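Local coordinates for protein macrophage migration inhibitory factor (Plasmodium berghei, PDB 2WKB) that belongs to the macrophage migration inhibitory factor family, a malaria-parasite member of these small alpha/beta proteins that assemble from three copies, at residues 55-60 with 92-97; 75-80 with 97-102. One frame throughout, in Å; residues are numbered along the deposited sequence.

Both contacts belong to one beta-alpha-beta unit, strand 58-63, helix 73-88 and strand 95-100, and illustrate how such a unit is closed twice over. Contact 1 pairs its two parallel strands edge to edge; contact 2 lays the helix against the second strand. Their centres lie about 13 Å apart. Along the chain the segments alternate, 55-60, 75-80, 92-97 and 97-102, and Ile97 serves both. The two contacts touch: Val60 O lies 2.8 Å from Glu98 N, a probable backbone hydrogen bond, and Val60 also packs on Ile80. Strand 95-100 is outermost in the sheet of this chain, yet a strand of the second subunit continues that sheet, so both contacts stand beside the trimer interface.

Contact 1: residues 55-60 with 92-97; sequences EGYCFV and PRRVYI
Arg94 reaches back along 55-60, its chain bent at chi3 (65°) so that the guanidinium lies beside the turn ahead of the strand. Arg94 NE gives its N-H to Gly56 O at 2.9 Å, and Arg94 NH2 gives one to Glu55 O, also at 2.9 Å. Both acceptor oxygens lie close to the guanidinium plane, although each nitrogen stands above the plane of the carbonyl it meets. Glu55 CB covers one face of the group; Glu55 OE2 stays 4.2 Å from Arg94 NE and well out of the guanidinium plane, so no N-H points at it and only charge attraction is to be expected. NH1 and NH2 are further held by Phe50 O and Ser53 O. Beyond this clasp the two segments become neighbouring parallel strands of a beta-alpha-beta unit in the MIF fold, hydrogen-bonded from Cys58 N to Arg94 O at 2.8 Å and from Val60 N to Tyr96 O at 2.8 Å, while Tyr96 N returns a bond to Cys58 O. On the face carrying Phe59 and Tyr96, both CG atoms are anti to the backbone N, and the rings run side by side. Phe59 CD1 meets the edge of the Tyr96 ring at CD2, 3.4 Å away; the planes are 27° apart but slid until they barely overlap. Tyr57 points the same way, its buried OH, without a polar partner in the model, lying 3.3 Å from Tyr96 CB.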
loop_
_atom_site.group_PDB
_atom_site.type_symbol
_atom_site.label_atom_id
_atom_site.label_comp_id
_atom_site.label_asym_id
_atom_site.label_seq_id
_atom_site.Cartn_x
_atom_site.Cartn_y
_atom_site.Cartn_z
ATOM N N GLU E 55 -18.418 -5.761 -6.125
ATOM C CA GLU E 55 -18.321 -6.600 -7.332
ATOM C C GLU E 55 -16.844 -6.608 -7.872
ATOM O O GLU E 55 -16.080 -5.670 -7.580
ATOM C CB GLU E 55 -19.231 -5.993 -8.441
ATOM C CG GLU E 55 -19.278 -6.721 -9.767
ATOM C CD GLU E 55 -20.132 -6.014 -10.851
ATOM O OE1 GLU E 55 -20.097 -6.454 -12.032
ATOM O OE2 GLU E 55 -20.808 -5.005 -10.540
ATOM N N GLY E 56 -16.490 -7.621 -8.670
ATOM C CA GLY E 56 -15.136 -7.767 -9.253
ATOM C C GLY E 56 -14.574 -6.410 -9.726
ATOM O O GLY E 56 -15.220 -5.674 -10.464
ATOM N N TYR E 57 -13.407 -6.052 -9.205
ATOM C CA TYR E 57 -12.809 -4.757 -9.521
ATOM C C TYR E 57 -11.278 -4.925 -9.437
ATOM O O TYR E 57 -10.753 -5.584 -8.529
ATOM C CB TYR E 57 -13.301 -3.741 -8.482
ATOM C CG TYR E 57 -12.581 -2.376 -8.576
ATOM C CD1 TYR E 57 -12.829 -1.509 -9.609
ATOM C CD2 TYR E 57 -11.633 -2.029 -7.604
ATOM C CE1 TYR E 57 -12.133 -0.237 -9.662
ATOM C CE2 TYR E 57 -10.939 -0.817 -7.646
ATOM C CZ TYR E 57 -11.220 0.079 -8.672
ATOM O OH TYR E 57 -10.536 1.327 -8.722
ATOM N N CYS E 58 -10.571 -4.283 -10.363
ATOM C CA CYS E 58 -9.113 -4.272 -10.347
ATOM C C CYS E 58 -8.555 -2.844 -10.344
ATOM O O CYS E 58 -8.953 -2.016 -11.164
ATOM C CB CYS E 58 -8.559 -5.050 -11.544
ATOM S SG CYS E 58 -9.170 -6.746 -11.679
ATOM N N PHE E 59 -7.630 -2.565 -9.429
ATOM C CA PHE E 59 -6.977 -1.280 -9.368
ATOM C C PHE E 59 -5.532 -1.624 -9.641
ATOM O O PHE E 59 -4.924 -2.392 -8.865
ATOM C CB PHE E 59 -7.122 -0.713 -7.980
ATOM C CG PHE E 59 -6.298 0.541 -7.746
ATOM C CD1 PHE E 59 -6.134 1.492 -8.748
ATOM C CD2 PHE E 59 -5.712 0.781 -6.522
ATOM C CE1 PHE E 59 -5.417 2.658 -8.530
ATOM C CE2 PHE E 59 -4.991 1.952 -6.281
ATOM C CZ PHE E 59 -4.822 2.894 -7.303
ATOM N N VAL E 60 -4.943 -1.070 -10.723
ATOM C CA VAL E 60 -3.527 -1.340 -10.991
ATOM C C VAL E 60 -2.733 -0.039 -10.749
ATOM O O VAL E 60 -3.107 1.009 -11.278
ATOM C CB VAL E 60 -3.292 -1.828 -12.390
ATOM C CG1 VAL E 60 -1.764 -2.177 -12.643
ATOM C CG2 VAL E 60 -4.118 -3.161 -12.684
ATOM N N PRO E 92 -14.013 -4.177 -18.187
ATOM C CA PRO E 92 -13.130 -2.987 -18.336
ATOM C C PRO E 92 -13.563 -1.763 -17.534
ATOM O O PRO E 92 -12.715 -1.030 -16.963
ATOM C CB PRO E 92 -13.137 -2.719 -19.880
ATOM C CG PRO E 92 -13.304 -4.041 -20.479
ATOM C CD PRO E 92 -14.186 -4.885 -19.468
ATOM N N ARG E 93 -14.860 -1.483 -17.440
ATOM C CA ARG E 93 -15.269 -0.418 -16.595
ATOM C C ARG E 93 -15.010 -0.557 -15.085
ATOM O O ARG E 93 -15.116 0.437 -14.357
ATOM C CB ARG E 93 -16.719 0.003 -16.829
ATOM C CG ARG E 93 -17.733 -1.096 -16.281
ATOM C CD ARG E 93 -19.277 -0.667 -16.440
ATOM N NE ARG E 93 -19.596 0.730 -16.045
ATOM C CZ ARG E 93 -20.287 1.580 -16.817
ATOM N NH1 ARG E 93 -20.681 1.184 -18.048
ATOM N NH2 ARG E 93 -20.529 2.838 -16.408
ATOM N N ARG E 94 -14.620 -1.750 -14.642
ATOM C CA ARG E 94 -14.183 -1.898 -13.217
ATOM C C ARG E 94 -12.696 -2.304 -13.202
ATOM O O ARG E 94 -12.227 -3.060 -12.328
ATOM C CB ARG E 94 -15.057 -2.921 -12.538
ATOM C CG ARG E 94 -16.478 -2.358 -12.268
ATOM C CD ARG E 94 -17.410 -3.260 -11.399
ATOM N NE ARG E 94 -16.967 -3.443 -10.040
ATOM C CZ ARG E 94 -17.242 -2.609 -9.039
ATOM N NH1 ARG E 94 -17.946 -1.496 -9.285
ATOM N NH2 ARG E 94 -16.815 -2.858 -7.816
ATOM N N VAL E 95 -11.980 -1.753 -14.183
ATOM C CA VAL E 95 -10.500 -1.677 -14.191
ATOM C C VAL E 95 -10.120 -0.215 -14.089
ATOM O O VAL E 95 -10.643 0.654 -14.843
ATOM C CB VAL E 95 -9.892 -2.247 -15.457
ATOM C CG1 VAL E 95 -8.334 -2.123 -15.482
ATOM C CG2 VAL E 95 -10.298 -3.741 -15.564
ATOM N N TYR E 96 -9.210 0.081 -13.162
ATOM C CA TYR E 96 -8.776 1.485 -13.017
ATOM C C TYR E 96 -7.259 1.402 -12.904
ATOM O O TYR E 96 -6.758 0.603 -12.137
ATOM C CB TYR E 96 -9.411 2.083 -11.759
ATOM C CG TYR E 96 -9.001 3.513 -11.392
ATOM C CD1 TYR E 96 -9.435 4.602 -12.133
ATOM C CD2 TYR E 96 -8.241 3.758 -10.234
ATOM C CE1 TYR E 96 -9.079 5.937 -11.755
ATOM C CE2 TYR E 96 -7.899 5.063 -9.839
ATOM C CZ TYR E 96 -8.295 6.144 -10.630
ATOM O OH TYR E 96 -7.921 7.428 -10.244
ATOM N N ILE E 97 -6.545 2.198 -13.708
ATOM C CA ILE E 97 -5.109 2.105 -13.775
ATOM C C ILE E 97 -4.545 3.468 -13.417
ATOM O O ILE E 97 -4.956 4.472 -14.020
ATOM C CB ILE E 97 -4.695 1.694 -15.123
ATOM C CG1 ILE E 97 -5.261 0.250 -15.348
ATOM C CG2 ILE E 97 -3.085 1.670 -15.229
ATOM C CD1 ILE E 97 -5.103 -0.101 -16.686
#

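Contact 2: residues 75-80 with 97-102; sequences LLADKI and IEFRDC
With chi1 at -62°, Phe99 places CG anti to its carbonyl carbon and sends its ring from strand 95-100 toward helix 73-88; Leu76 answers with CG anti to the backbone N, which turns its branch toward that ring, and chi2 then puts the CD2 methyl at the rim. This is the helix-on-sheet layer of a beta-alpha-beta unit in the MIF fold: the helix packs over the strand that follows it and runs roughly antiparallel to it, the two short axes at 142° and 9.5 Å apart where they come closest. No hydrogen bond crosses between the segments, and the contact is made by buried apolar groups.

The ring is gripped at its edge. Leu76 CD2 lies near the ring plane, 3.7 Å from Phe99 CE1, and Ala77 CB, also near that plane, is 4.0 Å from Phe99 CE2, so the two helix residues bracket the far end of the ring, where CZ sits. The Leu76 side chain runs obliquely to that of Phe99 and also touches Ile27 and Ile30 of helix 13-31, tying the neighbouring helix into the same apolar core.

Two residues earlier in the strand, at Ile97, the backbones come nearest, Ala77 CA lying 6.3 Å from Ile97 CA. The small methyl of Ala77 is matched there by a long branch: chi2 of Ile97 is 170°, extending CD1 to the helix, where it lies 3.8 Å from Ala77 CB. Ile80, one turn on, crosses Ile97 obliquely and brings its CG2 branch to within 3.9 Å of the same Ile97 CD1. Ala77 also packs on Phe114 of the second subunit, and its carbonyl oxygen accepts a hydrogen bond from Thr81 OG1, while Ile97 CD1 presses against that Ala77 O at 3.3 Å.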
loop_
_atom_site.group_PDB
_atom_site.type_symbol
_atom_site.label_atom_id
_atom_site.label_comp_id
_atom_site.label_asym_id
_atom_site.label_seq_id
_atom_site.Cartn_x
_atom_site.Cartn_y
_atom_site.Cartn_z
ATOM N N LEU E 75 -1.391 3.765 -23.977
ATOM C CA LEU E 75 -1.133 2.545 -24.634
ATOM C C LEU E 75 -0.927 1.389 -23.621
ATOM O O LEU E 75 -1.454 0.292 -23.803
ATOM C CB LEU E 75 0.129 2.732 -25.543
ATOM C CG LEU E 75 0.228 4.016 -26.419
ATOM C CD1 LEU E 75 -0.620 3.836 -27.717
ATOM C CD2 LEU E 75 -0.066 5.502 -25.680
ATOM N N LEU E 76 -0.109 1.623 -22.602
ATOM C CA LEU E 76 0.139 0.604 -21.545
ATOM C C LEU E 76 -1.176 0.314 -20.759
ATOM O O LEU E 76 -1.504 -0.851 -20.492
ATOM C CB LEU E 76 1.202 1.121 -20.601
ATOM C CG LEU E 76 1.654 0.113 -19.522
ATOM C CD1 LEU E 76 1.957 -1.441 -20.035
ATOM C CD2 LEU E 76 2.844 0.684 -18.739
ATOM N N ALA E 77 -1.929 1.353 -20.446
ATOM C CA ALA E 77 -3.165 1.113 -19.700
ATOM C C ALA E 77 -4.157 0.283 -20.525
ATOM O O ALA E 77 -4.851 -0.588 -19.965
ATOM C CB ALA E 77 -3.849 2.511 -19.177
ATOM N N ASP E 78 -4.210 0.529 -21.840
ATOM C CA ASP E 78 -5.076 -0.219 -22.754
ATOM C C ASP E 78 -4.603 -1.686 -22.726
ATOM O O ASP E 78 -5.407 -2.594 -22.526
ATOM C CB ASP E 78 -4.969 0.384 -24.134
ATOM C CG ASP E 78 -5.929 -0.268 -25.183
ATOM O OD1 ASP E 78 -6.508 -1.343 -24.974
ATOM O OD2 ASP E 78 -6.123 0.347 -26.238
ATOM N N LYS E 79 -3.301 -1.928 -22.820
ATOM C CA LYS E 79 -2.835 -3.321 -22.819
ATOM C C LYS E 79 -3.115 -4.047 -21.512
ATOM O O LYS E 79 -3.515 -5.259 -21.489
ATOM C CB LYS E 79 -1.355 -3.437 -23.109
ATOM C CG LYS E 79 -0.932 -4.921 -23.099
ATOM C CD LYS E 79 -1.517 -5.688 -24.382
ATOM C CE LYS E 79 -0.921 -7.141 -24.593
ATOM N NZ LYS E 79 -1.623 -7.738 -25.789
ATOM N N ILE E 80 -2.873 -3.366 -20.407
ATOM C CA ILE E 80 -3.171 -3.968 -19.094
ATOM C C ILE E 80 -4.680 -4.286 -18.945
ATOM O O ILE E 80 -5.058 -5.352 -18.381
ATOM C CB ILE E 80 -2.627 -3.043 -17.959
ATOM C CG1 ILE E 80 -1.087 -3.078 -17.997
ATOM C CG2 ILE E 80 -3.166 -3.493 -16.517
ATOM C CD1 ILE E 80 -0.432 -2.010 -17.043
ATOM N N ILE E 97 -6.545 2.198 -13.708
ATOM C CA ILE E 97 -5.109 2.105 -13.775
ATOM C C ILE E 97 -4.545 3.468 -13.417
ATOM O O ILE E 97 -4.956 4.472 -14.020
ATOM C CB ILE E 97 -4.695 1.694 -15.123
ATOM C CG1 ILE E 97 -5.261 0.250 -15.348
ATOM C CG2 ILE E 97 -3.085 1.670 -15.229
ATOM C CD1 ILE E 97 -5.103 -0.101 -16.686
ATOM N N GLU E 98 -3.635 3.513 -12.454
ATOM C CA GLU E 98 -3.036 4.740 -12.028
ATOM C C GLU E 98 -1.519 4.681 -12.134
ATOM O O GLU E 98 -0.906 3.667 -11.755
ATOM C CB GLU E 98 -3.473 4.960 -10.605
ATOM C CG GLU E 98 -2.951 6.165 -9.968
ATOM C CD GLU E 98 -3.432 6.231 -8.519
ATOM O OE1 GLU E 98 -4.621 6.542 -8.346
ATOM O OE2 GLU E 98 -2.633 5.909 -7.621
ATOM N N PHE E 99 -0.910 5.774 -12.646
ATOM C CA PHE E 99 0.541 5.873 -12.856
ATOM C C PHE E 99 1.058 7.030 -11.948
ATOM O O PHE E 99 0.578 8.142 -12.005
ATOM C CB PHE E 99 0.918 6.230 -14.309
ATOM C CG PHE E 99 0.510 5.235 -15.362
ATOM C CD1 PHE E 99 1.396 4.256 -15.744
ATOM C CD2 PHE E 99 -0.741 5.285 -15.965
ATOM C CE1 PHE E 99 1.059 3.299 -16.760
ATOM C CE2 PHE E 99 -1.080 4.316 -16.975
ATOM C CZ PHE E 99 -0.155 3.336 -17.349
ATOM N N ARG E 100 2.011 6.760 -11.079
ATOM C CA ARG E 100 2.623 7.817 -10.225
ATOM C C ARG E 100 4.105 7.784 -10.467
ATOM O O ARG E 100 4.683 6.706 -10.459
ATOM C CB ARG E 100 2.415 7.525 -8.770
ATOM C CG ARG E 100 1.131 6.873 -8.382
ATOM C CD ARG E 100 1.102 6.640 -6.847
ATOM N NE ARG E 100 1.836 5.428 -6.429
ATOM C CZ ARG E 100 1.913 4.983 -5.171
ATOM N NH1 ARG E 100 1.293 5.639 -4.186
ATOM N NH2 ARG E 100 2.588 3.866 -4.885
ATOM N N ASP E 101 4.750 8.936 -10.716
ATOM C CA ASP E 101 6.212 8.922 -10.746
ATOM C C ASP E 101 6.861 9.714 -9.601
ATOM O O ASP E 101 6.722 10.946 -9.488
ATOM C CB ASP E 101 6.821 9.233 -12.118
ATOM C CG ASP E 101 8.336 8.910 -12.176
ATOM O OD1 ASP E 101 9.116 9.654 -11.528
ATOM O OD2 ASP E 101 8.750 7.929 -12.874
ATOM N N CYS E 102 7.560 8.947 -8.761
ATOM C CA CYS E 102 8.260 9.438 -7.577
ATOM C C CYS E 102 9.782 9.209 -7.685
ATOM O O CYS E 102 10.509 9.397 -6.703
ATOM C CB CYS E 102 7.727 8.703 -6.338
ATOM S SG CYS E 102 5.923 8.547 -6.200
#